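Putative phosphoenolpyruvate-dependent sugar phosphotransferase system (PTS) permease (Klebsiella pneumoniae subsp. pneumoniae, PDB 3MTQ) probably acts as a cytoplasmic IIA-type component, relaying phosphoryl groups for sugar uptake by the phosphotransferase system. Local coordinates at residues L36-Q47 with L110-L119; H23-S31 with I86-F95. One frame throughout, in Å; residues are numbered along the deposited sequence. Where two conformers were deposited one is given.

Contact 1 (L36-Q47 with L110-L119)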
ATOM      1  N   LEU A  36      -4.853   4.091  -4.343  1.00 23.55           N
ATOM      2  CA  LEU A  36      -5.251   2.782  -3.802  1.00 24.49           C
ATOM      3  C   LEU A  36      -6.746   2.494  -4.030  1.00 24.30           C
ATOM      4  O   LEU A  36      -7.125   1.403  -4.434  1.00 24.18           O
ATOM      5  CB  LEU A  36      -4.933   2.663  -2.293  1.00 23.19           C
ATOM      6  CG  LEU A  36      -5.221   1.286  -1.669  1.00 26.22           C
ATOM      7  CD1 LEU A  36      -4.461   0.229  -2.405  1.00 23.85           C
ATOM      8  CD2 LEU A  36      -4.809   1.328  -0.225  1.00 22.84           C
ATOM      9  N   LEU A  37      -7.590   3.488  -3.781  1.00 25.07           N
ATOM     10  CA  LEU A  37      -9.027   3.365  -4.078  1.00 24.54           C
ATOM     11  C   LEU A  37      -9.238   3.054  -5.565  1.00 23.73           C
ATOM     12  O   LEU A  37     -10.115   2.319  -5.918  1.00 22.20           O
ATOM     13  CB  LEU A  37      -9.783   4.625  -3.650  1.00 25.17           C
ATOM     14  CG  LEU A  37     -11.293   4.597  -3.911  1.00 26.00           C
ATOM     15  CD1 LEU A  37     -11.915   3.455  -3.141  1.00 26.52           C
ATOM     16  CD2 LEU A  37     -11.907   5.955  -3.511  1.00 30.15           C
ATOM     17  N   ASN A  38      -8.422   3.638  -6.425  1.00 25.30           N
ATOM     18  CA  ASN A  38      -8.461   3.328  -7.863  1.00 25.35           C
ATOM     19  C   ASN A  38      -8.229   1.842  -8.137  1.00 25.59           C
ATOM     20  O   ASN A  38      -8.998   1.203  -8.861  1.00 26.83           O
ATOM     21  CB  ASN A  38      -7.491   4.225  -8.619  1.00 24.53           C
ATOM     22  CG  ASN A  38      -7.605   4.087 -10.099  1.00 26.27           C
ATOM     23  OD1 ASN A  38      -6.589   4.004 -10.801  1.00 26.73           O
ATOM     24  ND2 ASN A  38      -8.841   4.068 -10.605  1.00 28.16           N
ATOM     25  N   SER A  39      -7.208   1.272  -7.507  1.00 24.75           N
ATOM     26  CA  SER A  39      -6.914  -0.150  -7.614  1.00 24.45           C
ATOM     27  C   SER A  39      -8.100  -1.020  -7.207  1.00 22.80           C
ATOM     28  O   SER A  39      -8.466  -1.969  -7.924  1.00 22.20           O
ATOM     29  CB  SER A  39      -5.703  -0.497  -6.764  1.00 24.59           C
ATOM     30  OG  SER A  39      -4.531   0.093  -7.288  1.00 26.89           O
ATOM     31  N   VAL A  40      -8.650  -0.695  -6.051  1.00 22.79           N
ATOM     32  CA  VAL A  40      -9.733  -1.429  -5.416  1.00 22.81           C
ATOM     33  C   VAL A  40     -10.933  -1.424  -6.340  1.00 23.57           C
ATOM     34  O   VAL A  40     -11.613  -2.413  -6.513  1.00 22.23           O
ATOM     35  CB  VAL A  40     -10.094  -0.788  -4.059  1.00 23.36           C
ATOM     36  CG1 VAL A  40     -11.436  -1.357  -3.480  1.00 24.48           C
ATOM     37  CG2 VAL A  40      -8.905  -0.863  -3.050  1.00 21.30           C
ATOM     38  N   GLU A  41     -11.198  -0.267  -6.936  1.00 23.38           N
ATOM     39  CA  GLU A  41     -12.379  -0.112  -7.768  1.00 24.84           C
ATOM     40  C   GLU A  41     -12.259  -0.763  -9.129  1.00 24.75           C
ATOM     41  O   GLU A  41     -13.245  -1.202  -9.688  1.00 25.77           O
ATOM     42  CB  GLU A  41     -12.715   1.347  -7.903  1.00 24.79           C
ATOM     43  CG  GLU A  41     -13.204   1.952  -6.595  1.00 27.25           C
ATOM     44  CD  GLU A  41     -13.736   3.367  -6.793  1.00 26.66           C
ATOM     45  OE1 GLU A  41     -13.254   4.039  -7.732  1.00 31.75           O
ATOM     46  OE2 GLU A  41     -14.640   3.781  -6.012  1.00 29.18           O
ATOM     47  N   LEU A  42     -11.050  -0.837  -9.651  1.00 24.57           N
ATOM     48  CA  LEU A  42     -10.772  -1.614 -10.853  1.00 25.59           C
ATOM     49  C   LEU A  42     -10.982  -3.089 -10.586  1.00 25.30           C
ATOM     50  O   LEU A  42     -11.313  -3.858 -11.495  1.00 25.91           O
ATOM     51  CB  LEU A  42      -9.332  -1.378 -11.332  1.00 25.89           C
ATOM     52  CG  LEU A  42      -9.077   0.035 -11.857  1.00 25.64           C
ATOM     53  CD1 LEU A  42      -7.581   0.291 -12.059  1.00 28.56           C
ATOM     54  CD2 LEU A  42      -9.843   0.202 -13.137  1.00 28.74           C
ATOM     55  N   ILE A  43     -10.786  -3.496  -9.347  1.00 25.72           N
ATOM     56  CA  ILE A  43     -10.960  -4.915  -9.044  1.00 24.86           C
ATOM     57  C   ILE A  43     -12.376  -5.264  -8.593  1.00 23.59           C
ATOM     58  O   ILE A  43     -12.925  -6.236  -9.088  1.00 24.04           O
ATOM     59  CB  ILE A  43      -9.923  -5.458  -8.008  1.00 25.89           C
ATOM     60  CG1 ILE A  43      -8.493  -5.418  -8.582  1.00 25.41           C
ATOM     61  CG2 ILE A  43     -10.317  -6.888  -7.646  1.00 26.92           C
ATOM     62  CD1 ILE A  43      -7.349  -5.385  -7.524  1.00 26.85           C
ATOM     63  N   LEU A  44     -12.950  -4.502  -7.655  1.00 24.39           N
ATOM     64  CA  LEU A  44     -14.239  -4.833  -7.013  1.00 24.56           C
ATOM     65  C   LEU A  44     -15.380  -3.884  -7.357  1.00 24.84           C
ATOM     66  O   LEU A  44     -16.438  -3.965  -6.757  1.00 24.58           O
ATOM     67  CB  LEU A  44     -14.105  -4.909  -5.484  1.00 25.43           C
ATOM     68  CG  LEU A  44     -13.199  -5.986  -4.898  1.00 26.68           C
ATOM     69  CD1 LEU A  44     -13.151  -5.838  -3.364  1.00 27.33           C
ATOM     70  CD2 LEU A  44     -13.657  -7.352  -5.296  1.00 28.01           C
ATOM     71  N   GLY A  45     -15.156  -2.995  -8.326  1.00 25.99           N
ATOM     72  CA  GLY A  45     -16.127  -1.948  -8.680  1.00 26.40           C
ATOM     73  C   GLY A  45     -16.141  -0.725  -7.730  1.00 27.41           C
ATOM     74  O   GLY A  45     -15.536  -0.738  -6.661  1.00 25.12           O
ATOM     75  N   LYS A  46     -16.886   0.314  -8.113  1.00 27.89           N
ATOM     76  CA  LYS A  46     -16.958   1.561  -7.341  1.00 29.81           C
ATOM     77  C   LYS A  46     -17.313   1.361  -5.863  1.00 28.97           C
ATOM     78  O   LYS A  46     -18.125   0.522  -5.516  1.00 29.19           O
ATOM     79  CB  LYS A  46     -17.915   2.582  -8.007  1.00 30.35           C
ATOM     80  CG  LYS A  46     -17.196   3.551  -8.978  1.00 34.52           C
ATOM     81  CD  LYS A  46     -18.009   3.876 -10.241  1.00 38.89           C
ATOM     82  CE  LYS A  46     -17.187   4.712 -11.285  1.00 41.10           C
ATOM     83  NZ  LYS A  46     -17.505   4.363 -12.746  1.00 41.18           N
ATOM     84  N   GLN A  47     -16.668   2.150  -5.013  1.00 28.68           N
ATOM     85  CA  GLN A  47     -16.790   1.998  -3.585  1.00 29.93           C
ATOM     86  C   GLN A  47     -17.350   3.254  -2.924  1.00 29.53           C
ATOM     87  O   GLN A  47     -16.619   4.075  -2.395  1.00 29.18           O
ATOM     88  CB  GLN A  47     -15.437   1.601  -2.984  1.00 29.77           C
ATOM     89  CG  GLN A  47     -14.898   0.245  -3.487  1.00 29.82           C
ATOM     90  CD  GLN A  47     -15.759  -0.936  -3.051  1.00 30.63           C
ATOM     91  OE1 GLN A  47     -16.317  -0.935  -1.948  1.00 31.33           O
ATOM     92  NE2 GLN A  47     -15.892  -1.954  -3.933  1.00 29.33           N
ATOM     93  N   LEU A 110      -1.834   0.952   5.034  1.00 20.89           N
ATOM     94  CA  LEU A 110      -2.583   0.732   3.839  1.00 20.17           C
ATOM     95  C   LEU A 110      -1.888  -0.114   2.800  1.00 18.47           C
ATOM     96  O   LEU A 110      -0.707   0.086   2.492  1.00 19.24           O
ATOM     97  CB  LEU A 110      -2.848   2.077   3.150  1.00 20.56           C
ATOM     98  CG  LEU A 110      -4.019   2.955   3.443  1.00 25.52           C
ATOM     99  CD1 LEU A 110      -3.811   4.145   2.524  1.00 27.54           C
ATOM    100  CD2 LEU A 110      -5.352   2.276   3.139  1.00 26.25           C
ATOM    101  N   ASN A 111      -2.648  -1.039   2.229  1.00 18.14           N
ATOM    102  CA  ASN A 111      -2.174  -1.920   1.183  1.00 18.62           C
ATOM    103  C   ASN A 111      -3.361  -2.603   0.562  1.00 17.58           C
ATOM    104  O   ASN A 111      -4.447  -2.632   1.138  1.00 21.48           O
ATOM    105  CB  ASN A 111      -1.135  -2.956   1.744  1.00 18.47           C
ATOM    106  CG  ASN A 111      -1.753  -3.980   2.667  1.00 18.30           C
ATOM    107  OD1 ASN A 111      -2.348  -4.979   2.217  1.00 21.10           O
ATOM    108  ND2 ASN A 111      -1.583  -3.780   3.978  1.00 22.85           N
ATOM    109  N   LEU A 112      -3.192  -3.066  -0.649  1.00 19.02           N
ATOM    110  CA  LEU A 112      -4.281  -3.610  -1.430  1.00 18.69           C
ATOM    111  C   LEU A 112      -4.809  -4.930  -0.893  1.00 18.82           C
ATOM    112  O   LEU A 112      -6.011  -5.119  -0.714  1.00 18.95           O
ATOM    113  CB  LEU A 112      -3.862  -3.779  -2.886  1.00 19.17           C
ATOM    114  CG  LEU A 112      -4.952  -4.124  -3.909  1.00 20.93           C
ATOM    115  CD1 LEU A 112      -6.330  -3.377  -3.781  1.00 20.25           C
ATOM    116  CD2 LEU A 112      -4.377  -4.009  -5.355  1.00 23.64           C
ATOM    117  N   PRO A 113      -3.906  -5.846  -0.586  1.00 18.73           N
ATOM    118  CA  PRO A 113      -4.519  -7.086  -0.124  1.00 18.62           C
ATOM    119  C   PRO A 113      -5.430  -6.854   1.080  1.00 17.32           C
ATOM    120  O   PRO A 113      -6.507  -7.469   1.183  1.00 20.35           O
ATOM    121  CB  PRO A 113      -3.318  -7.960   0.287  1.00 19.13           C
ATOM    122  CG  PRO A 113      -2.057  -7.203  -0.070  1.00 16.75           C
ATOM    123  CD  PRO A 113      -2.463  -5.921  -0.838  1.00 18.91           C
ATOM    124  N   LEU A 114      -5.012  -6.019   2.021  1.00 18.37           N
ATOM    125  CA  LEU A 114      -5.823  -5.710   3.225  1.00 17.99           C
ATOM    126  C   LEU A 114      -7.213  -5.228   2.916  1.00 18.85           C
ATOM    127  O   LEU A 114      -8.224  -5.735   3.424  1.00 20.05           O
ATOM    128  CB  LEU A 114      -5.114  -4.700   4.114  1.00 18.75           C
ATOM    129  CG  LEU A 114      -5.888  -4.160   5.311  1.00 19.16           C
ATOM    130  CD1 LEU A 114      -6.136  -5.314   6.302  1.00 18.39           C
ATOM    131  CD2 LEU A 114      -5.093  -3.038   5.958  1.00 22.11           C
ATOM    132  N   ILE A 115      -7.287  -4.235   2.035  1.00 18.02           N
ATOM    133  CA  ILE A 115      -8.559  -3.748   1.607  1.00 19.56           C
ATOM    134  C   ILE A 115      -9.459  -4.777   0.898  1.00 19.04           C
ATOM    135  O   ILE A 115     -10.647  -4.880   1.205  1.00 20.83           O
ATOM    136  CB  ILE A 115      -8.351  -2.473   0.733  1.00 18.65           C
ATOM    137  CG1 ILE A 115      -7.501  -1.470   1.490  1.00 22.67           C
ATOM    138  CG2 ILE A 115      -9.721  -1.927   0.379  1.00 20.03           C
ATOM    139  CD1 ILE A 115      -7.963  -1.229   2.892  1.00 20.48           C
ATOM    140  N   ILE A 116      -8.900  -5.580   0.011  1.00 21.03           N
ATOM    141  CA  ILE A 116      -9.645  -6.637  -0.662  0.50 21.56           C
ATOM    142  C   ILE A 116     -10.215  -7.666   0.344  1.00 22.23           C
ATOM    143  O   ILE A 116     -11.389  -8.076   0.265  1.00 21.68           O
ATOM    144  CB  ILE A 116      -8.763  -7.347  -1.704  0.50 21.70           C
ATOM    145  CG1 ILE A 116      -8.458  -6.386  -2.867  0.50 22.58           C
ATOM    146  CG2 ILE A 116      -9.474  -8.567  -2.261  0.50 22.78           C
ATOM    147  CD1 ILE A 116      -9.702  -5.706  -3.368  0.50 25.31           C
ATOM    148  N   ASP A 117      -9.388  -8.086   1.301  1.00 23.21           N
ATOM    149  CA  ASP A 117      -9.838  -9.047   2.325  0.50 23.57           C
ATOM    150  C   ASP A 117     -10.973  -8.489   3.190  1.00 23.25           C
ATOM    151  O   ASP A 117     -11.950  -9.194   3.491  1.00 22.59           O
ATOM    152  CB  ASP A 117      -8.688  -9.506   3.228  0.50 24.53           C
ATOM    153  CG  ASP A 117      -8.914 -10.910   3.788  0.50 26.46           C
ATOM    154  OD1 ASP A 117      -8.888 -11.844   2.966  0.50 32.54           O
ATOM    155  OD2 ASP A 117      -9.145 -11.095   5.016  0.50 30.55           O
ATOM    156  N   LEU A 118     -10.855  -7.232   3.603  1.00 23.27           N
ATOM    157  CA  LEU A 118     -11.904  -6.529   4.350  1.00 23.78           C
ATOM    158  C   LEU A 118     -13.224  -6.469   3.567  1.00 24.85           C
ATOM    159  O   LEU A 118     -14.298  -6.724   4.124  1.00 23.32           O
ATOM    160  CB  LEU A 118     -11.457  -5.107   4.720  1.00 24.19           C
ATOM    161  CG  LEU A 118     -10.395  -5.028   5.830  1.00 23.98           C
ATOM    162  CD1 LEU A 118      -9.731  -3.630   5.964  1.00 23.50           C
ATOM    163  CD2 LEU A 118     -11.048  -5.470   7.132  1.00 25.30           C
ATOM    164  N   LEU A 119     -13.149  -6.130   2.280  1.00 26.30           N
ATOM    165  CA  LEU A 119     -14.348  -5.990   1.480  1.00 27.64           C
ATOM    166  C   LEU A 119     -15.055  -7.327   1.183  1.00 28.39           C
ATOM    167  O   LEU A 119     -16.290  -7.385   1.260  1.00 29.45           O
ATOM    168  CB  LEU A 119     -14.040  -5.196   0.199  1.00 28.24           C
ATOM    169  CG  LEU A 119     -13.686  -3.715   0.387  1.00 30.06           C
ATOM    170  CD1 LEU A 119     -13.279  -3.112  -0.993  1.00 28.39           C
ATOM    171  CD2 LEU A 119     -14.809  -2.884   1.035  1.00 30.24           C
TER
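The flat carboxamide of Q47 lies under the end of L119: methyl CD1 stands over the amide, 3.9 Å from OE1 of Q47, equally close to its CD and little further from NE2. A bend at chi2 (-66°) folds the Q47 chain back, and at the amide's nitrogen end NE2 donates to G45 O (3.0 Å), a bond tilted from the amide plane that helps to fix its rotation. Beyond it the contact is aliphatic. L44 CD1 lies against I116 CD1 and L119 CD1. L112 enters as a knob among L36, S39, V40 and I43; its CD1 slides past V40 CG2 at 3.7 Å, while its CD2 reaches I43 CD1 tip to tip at 3.9 Å. V40 CG2 also touches I115 CG2, and its CG1 crosses to L119 CD1 (3.6 Å). With CG of L36 anti to the backbone N (chi1 -176°), CD2 is carried to L110 CD2, 3.5 Å away. The S39 hydroxyl bonds instead to H29 O of the second subunit. Axes 10.2 Å apart and crossing at -47° describe two helices packed over one face of a parallel sheet, where F26 of strand 22-29 meets L110 and I115: a layered alpha/beta fold.

Contact 2 (H23-S31 with I86-F95)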
ATOM      1  N   HIS A  23     -18.273   2.371   7.368  1.00 25.26           N
ATOM      2  CA  HIS A  23     -17.623   3.344   6.526  1.00 26.35           C
ATOM      3  C   HIS A  23     -16.109   3.153   6.616  1.00 25.69           C
ATOM      4  O   HIS A  23     -15.588   2.757   7.664  1.00 25.41           O
ATOM      5  CB  HIS A  23     -17.938   4.779   6.958  1.00 26.91           C
ATOM      6  CG  HIS A  23     -19.395   5.074   7.162  1.00 29.65           C
ATOM      7  ND1 HIS A  23     -20.209   5.540   6.149  1.00 27.00           N
ATOM      8  CD2 HIS A  23     -20.155   5.071   8.285  1.00 30.84           C
ATOM      9  CE1 HIS A  23     -21.419   5.758   6.630  1.00 30.22           C
ATOM     10  NE2 HIS A  23     -21.410   5.488   7.925  1.00 29.83           N
ATOM     11  N   TYR A  24     -15.417   3.395   5.505  1.00 24.46           N
ATOM     12  CA  TYR A  24     -13.956   3.287   5.465  0.50 24.72           C
ATOM     13  C   TYR A  24     -13.331   4.629   5.089  1.00 24.75           C
ATOM     14  O   TYR A  24     -13.874   5.372   4.231  1.00 25.04           O
ATOM     15  CB  TYR A  24     -13.511   2.214   4.461  0.50 24.48           C
ATOM     16  CG  TYR A  24     -14.193   0.859   4.582  0.50 23.88           C
ATOM     17  CD1 TYR A  24     -13.548  -0.226   5.179  0.50 23.79           C
ATOM     18  CD2 TYR A  24     -15.468   0.656   4.074  0.50 24.98           C
ATOM     19  CE1 TYR A  24     -14.163  -1.455   5.274  0.50 23.11           C
ATOM     20  CE2 TYR A  24     -16.098  -0.570   4.174  0.50 25.74           C
ATOM     21  CZ  TYR A  24     -15.438  -1.624   4.777  0.50 24.75           C
ATOM     22  OH  TYR A  24     -16.093  -2.833   4.840  0.50 24.75           O
ATOM     23  N   ILE A  25     -12.206   4.947   5.730  1.00 23.82           N
ATOM     24  CA  ILE A  25     -11.404   6.113   5.391  1.00 23.16           C
ATOM     25  C   ILE A  25      -9.992   5.586   5.055  1.00 22.65           C
ATOM     26  O   ILE A  25      -9.387   4.787   5.836  1.00 21.85           O
ATOM     27  CB  ILE A  25     -11.280   7.139   6.512  1.00 22.15           C
ATOM     28  CG1 ILE A  25     -12.608   7.811   6.816  1.00 23.60           C
ATOM     29  CG2 ILE A  25     -10.178   8.174   6.146  1.00 22.63           C
ATOM     30  CD1 ILE A  25     -12.606   8.561   8.155  1.00 24.89           C
ATOM     31  N   PHE A  26      -9.522   5.938   3.878  1.00 21.73           N
ATOM     32  CA  PHE A  26      -8.120   5.765   3.528  1.00 21.71           C
ATOM     33  C   PHE A  26      -7.485   7.103   3.737  1.00 21.94           C
ATOM     34  O   PHE A  26      -7.932   8.140   3.147  1.00 19.44           O
ATOM     35  CB  PHE A  26      -7.850   5.337   2.080  1.00 22.40           C
ATOM     36  CG  PHE A  26      -8.459   4.017   1.656  1.00 23.23           C
ATOM     37  CD1 PHE A  26      -9.017   3.109   2.564  1.00 22.69           C
ATOM     38  CD2 PHE A  26      -8.413   3.671   0.308  1.00 22.74           C
ATOM     39  CE1 PHE A  26      -9.574   1.916   2.106  1.00 26.83           C
ATOM     40  CE2 PHE A  26      -8.945   2.472  -0.136  1.00 25.82           C
ATOM     41  CZ  PHE A  26      -9.526   1.604   0.755  1.00 24.53           C
ATOM     42  N   ALA A  27      -6.458   7.119   4.584  1.00 20.19           N
ATOM     43  CA  ALA A  27      -5.764   8.351   4.924  1.00 20.74           C
ATOM     44  C   ALA A  27      -4.262   8.277   4.663  1.00 21.58           C
ATOM     45  O   ALA A  27      -3.563   7.386   5.127  1.00 21.72           O
ATOM     46  CB  ALA A  27      -6.062   8.788   6.339  1.00 17.92           C
ATOM     47  N   SER A  28      -3.766   9.199   3.861  1.00 21.30           N
ATOM     48  CA  SER A  28      -2.338   9.153   3.466  1.00 21.75           C
ATOM     49  C   SER A  28      -1.673  10.518   3.342  1.00 22.35           C
ATOM     50  O   SER A  28      -2.345  11.546   3.146  1.00 22.18           O
ATOM     51  CB  SER A  28      -2.186   8.379   2.142  1.00 21.58           C
ATOM     52  OG  SER A  28      -2.709   9.160   1.033  1.00 20.70           O
ATOM     53  N   HIS A  29      -0.337  10.495   3.437  1.00 22.29           N
ATOM     54  CA  HIS A  29       0.505  11.584   2.930  1.00 21.72           C
ATOM     55  C   HIS A  29       0.312  11.597   1.430  1.00 20.18           C
ATOM     56  O   HIS A  29       0.527  10.639   0.728  1.00 18.91           O
ATOM     57  CB  HIS A  29       1.996  11.356   3.247  1.00 22.50           C
ATOM     58  CG  HIS A  29       2.344  11.369   4.706  1.00 20.90           C
ATOM     59  ND1 HIS A  29       2.115  10.289   5.539  1.00 22.43           N
ATOM     60  CD2 HIS A  29       2.994  12.291   5.454  1.00 22.38           C
ATOM     61  CE1 HIS A  29       2.557  10.575   6.751  1.00 24.05           C
ATOM     62  NE2 HIS A  29       3.118  11.773   6.723  1.00 24.98           N
ATOM     63  N   GLY A  30      -0.145  12.706   0.857  1.00 21.39           N
ATOM     64  CA  GLY A  30      -0.240  12.700  -0.572  1.00 20.46           C
ATOM     65  C   GLY A  30      -1.368  11.852  -1.130  1.00 21.61           C
ATOM     66  O   GLY A  30      -2.279  11.421  -0.409  1.00 22.34           O
ATOM     67  N   SER A  31      -1.285  11.579  -2.424  1.00 21.72           N
ATOM     68  CA  SER A  31      -2.395  11.011  -3.182  1.00 21.43           C
ATOM     69  C   SER A  31      -2.507   9.485  -3.158  1.00 19.81           C
ATOM     70  O   SER A  31      -3.393   8.893  -3.786  1.00 21.80           O
ATOM     71  CB  SER A  31      -2.319  11.503  -4.620  1.00 20.54           C
ATOM     72  OG  SER A  31      -1.089  11.154  -5.231  1.00 22.80           O
ATOM     73  N   ILE A  86       0.896   4.987   7.163  1.00 21.49           N
ATOM     74  CA  ILE A  86       2.007   4.474   7.998  1.00 19.88           C
ATOM     75  C   ILE A  86       1.914   4.847   9.448  1.00 20.42           C
ATOM     76  O   ILE A  86       1.637   5.970   9.835  1.00 18.89           O
ATOM     77  CB  ILE A  86       3.402   4.905   7.396  1.00 20.31           C
ATOM     78  CG1 ILE A  86       4.578   4.293   8.118  1.00 19.87           C
ATOM     79  CG2 ILE A  86       3.578   6.442   7.392  1.00 17.25           C
ATOM     80  CD1 ILE A  86       5.909   4.414   7.339  1.00 18.76           C
ATOM     81  N   PHE A  87       2.226   3.847  10.291  1.00 20.70           N
ATOM     82  CA  PHE A  87       2.259   4.028  11.698  1.00 23.76           C
ATOM     83  C   PHE A  87       3.378   5.019  12.108  1.00 24.83           C
ATOM     84  O   PHE A  87       4.509   4.972  11.583  1.00 27.03           O
ATOM     85  CB  PHE A  87       2.453   2.643  12.406  1.00 23.34           C
ATOM     86  CG  PHE A  87       2.365   2.730  13.927  1.00 27.99           C
ATOM     87  CD1 PHE A  87       1.137   2.695  14.576  1.00 30.97           C
ATOM     88  CD2 PHE A  87       3.521   2.894  14.695  1.00 32.11           C
ATOM     89  CE1 PHE A  87       1.056   2.801  15.990  1.00 32.51           C
ATOM     90  CE2 PHE A  87       3.457   3.001  16.104  1.00 32.83           C
ATOM     91  CZ  PHE A  87       2.216   2.970  16.742  1.00 32.74           C
ATOM     92  N   ALA A  88       3.069   5.915  13.037  1.00 25.84           N
ATOM     93  CA  ALA A  88       4.066   6.895  13.565  1.00 27.01           C
ATOM     94  C   ALA A  88       4.258   8.098  12.632  1.00 27.18           C
ATOM     95  O   ALA A  88       4.895   9.101  13.009  1.00 28.86           O
ATOM     96  CB  ALA A  88       5.397   6.257  13.837  1.00 28.27           C
ATOM     97  N   GLY A  89       3.750   7.987  11.417  1.00 25.65           N
ATOM     98  CA  GLY A  89       3.641   9.146  10.551  1.00 24.11           C
ATOM     99  C   GLY A  89       2.600  10.116  11.064  1.00 23.50           C
ATOM    100  O   GLY A  89       1.731   9.752  11.863  1.00 22.14           O
ATOM    101  N   SER A  90       2.630  11.343  10.536  1.00 22.37           N
ATOM    102  CA  SER A  90       1.734  12.399  10.992  1.00 22.39           C
ATOM    103  C   SER A  90       0.262  12.151  10.710  1.00 21.01           C
ATOM    104  O   SER A  90      -0.588  12.588  11.486  1.00 20.38           O
ATOM    105  CB  SER A  90       2.123  13.769  10.438  1.00 22.13           C
ATOM    106  OG  SER A  90       3.273  14.282  11.094  1.00 24.29           O
ATOM    107  N   VAL A  91      -0.054  11.496   9.606  1.00 20.71           N
ATOM    108  CA  VAL A  91      -1.439  11.171   9.327  1.00 20.70           C
ATOM    109  C   VAL A  91      -1.985  10.173  10.338  1.00 21.65           C
ATOM    110  O   VAL A  91      -3.028  10.418  10.939  1.00 21.05           O
ATOM    111  CB  VAL A  91      -1.615  10.676   7.911  1.00 21.64           C
ATOM    112  CG1 VAL A  91      -3.064  10.279   7.674  1.00 21.69           C
ATOM    113  CG2 VAL A  91      -1.150  11.751   6.897  1.00 22.01           C
ATOM    114  N   ASN A  92      -1.252   9.084  10.614  1.00 21.56           N
ATOM    115  CA  ASN A  92      -1.758   8.166  11.621  1.00 21.87           C
ATOM    116  C   ASN A  92      -1.921   8.893  12.946  1.00 21.04           C
ATOM    117  O   ASN A  92      -2.920   8.728  13.647  1.00 20.95           O
ATOM    118  CB  ASN A  92      -0.851   6.960  11.830  1.00 21.98           C
ATOM    119  CG  ASN A  92      -1.541   5.844  12.615  1.00 22.55           C
ATOM    120  OD1 ASN A  92      -2.444   5.189  12.104  1.00 22.20           O
ATOM    121  ND2 ASN A  92      -1.104   5.609  13.866  1.00 23.80           N
ATOM    122  N   ASN A  93      -0.923   9.682  13.297  1.00 21.78           N
ATOM    123  CA  ASN A  93      -0.906  10.415  14.571  1.00 22.18           C
ATOM    124  C   ASN A  93      -2.194  11.216  14.784  1.00 21.88           C
ATOM    125  O   ASN A  93      -2.785  11.214  15.839  1.00 20.99           O
ATOM    126  CB  ASN A  93       0.324  11.357  14.694  1.00 22.82           C
ATOM    127  CG  ASN A  93       1.684  10.613  14.762  1.00 25.07           C
ATOM    128  OD1 ASN A  93       1.758   9.427  15.068  1.00 27.52           O
ATOM    129  ND2 ASN A  93       2.765  11.338  14.474  1.00 28.34           N
ATOM    130  N   GLU A  94      -2.641  11.933  13.757  1.00 22.06           N
ATOM    131  CA  GLU A  94      -3.817  12.723  13.910  1.00 22.55           C
ATOM    132  C   GLU A  94      -5.087  11.911  14.215  1.00 24.18           C
ATOM    133  O   GLU A  94      -6.036  12.456  14.770  1.00 24.41           O
ATOM    134  CB  GLU A  94      -4.011  13.575  12.635  1.00 22.42           C
ATOM    135  CG  GLU A  94      -3.004  14.634  12.494  1.00 25.28           C
ATOM    136  CD  GLU A  94      -3.141  15.694  13.583  1.00 28.29           C
ATOM    137  OE1 GLU A  94      -4.288  16.073  13.943  1.00 32.61           O
ATOM    138  OE2 GLU A  94      -2.098  16.121  14.090  1.00 31.30           O
ATOM    139  N   PHE A  95      -5.098  10.606  13.905  1.00 24.37           N
ATOM    140  CA  PHE A  95      -6.283   9.775  14.097  1.00 24.33           C
ATOM    141  C   PHE A  95      -6.291   9.036  15.434  1.00 24.08           C
ATOM    142  O   PHE A  95      -7.358   8.639  15.913  1.00 23.42           O
ATOM    143  CB  PHE A  95      -6.417   8.749  12.968  1.00 24.62           C
ATOM    144  CG  PHE A  95      -6.986   9.312  11.706  1.00 26.50           C
ATOM    145  CD1 PHE A  95      -8.347   9.465  11.573  1.00 26.80           C
ATOM    146  CD2 PHE A  95      -6.158   9.699  10.662  1.00 25.96           C
ATOM    147  CE1 PHE A  95      -8.879  10.006  10.403  1.00 27.57           C
ATOM    148  CE2 PHE A  95      -6.671  10.234   9.505  1.00 25.64           C
ATOM    149  CZ  PHE A  95      -8.031  10.382   9.362  1.00 26.36           C
TER
HETATM  150  O   HOH W   1       4.946  12.083   8.965  1.00 19.39           O
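Methyl CG2 of V91 rests on one face of the H29 imidazole, a CH-pi contact 4.0 Å from the ring centroid and 17° off its normal. It sits toward the ring's rim, 3.8 Å from ND1 of H29. With CG1 anti to the backbone N (chi1 177°), V91 turns CG2 to the histidine and CG1 to A27 CB, 3.6 Å away. That same alanine CB touches CE2 of F95 at 3.5 Å, so one small residue receives both a valine and a phenylalanine one helical turn further on. Near the plane of the imidazole, at its edge, lie G89 CA and S90 N, and a water ties the two segments together, 2.9 Å from H29 NE2 and accepting from S90 N at 2.9 Å. The site is the C-terminal end of a strand in the parallel sheet of an alpha/beta fold, met by the first turn of helix 90-96; in mannose-type IIA proteins the histidine at this strand end carries the phosphoryl group, which probably holds for H29. In the next shell D85 bonds to ND1 and so orients the ring, leaving NE2 turned to the water. S28 OG donates to G30 O (2.7 Å), bracing the turn after the strand, while F95 continues into a layer with V67 and V71 of helix 63-72. Further out, S31 N bonds to N38 OD1 of the second subunit.

In the fold
The centres of contacts 1 and 2 lie about 17 Å apart, on opposite sides of the chain's centre; the helix pair of contact 1 and helix 90-96 of contact 2 occupy opposite faces of the parallel sheet. Along the chain their segments alternate: strand 22-29 is followed by helix 32-44, which carries 36-47, then come 86-95 and 110-119. Strand 22-29 is the shared element. Its F26 turns to the helices of contact 1, with CE2 4.0 Å from L37 N, whereas I25 and A27 face the helix of contact 2. The dimer adds a second connection, because residues of helix 32-44 in one subunit bond to the end of strand 22-29 and the loop after it in the other. Helix packing in one copy therefore borders the probable phosphorylation site of its partner.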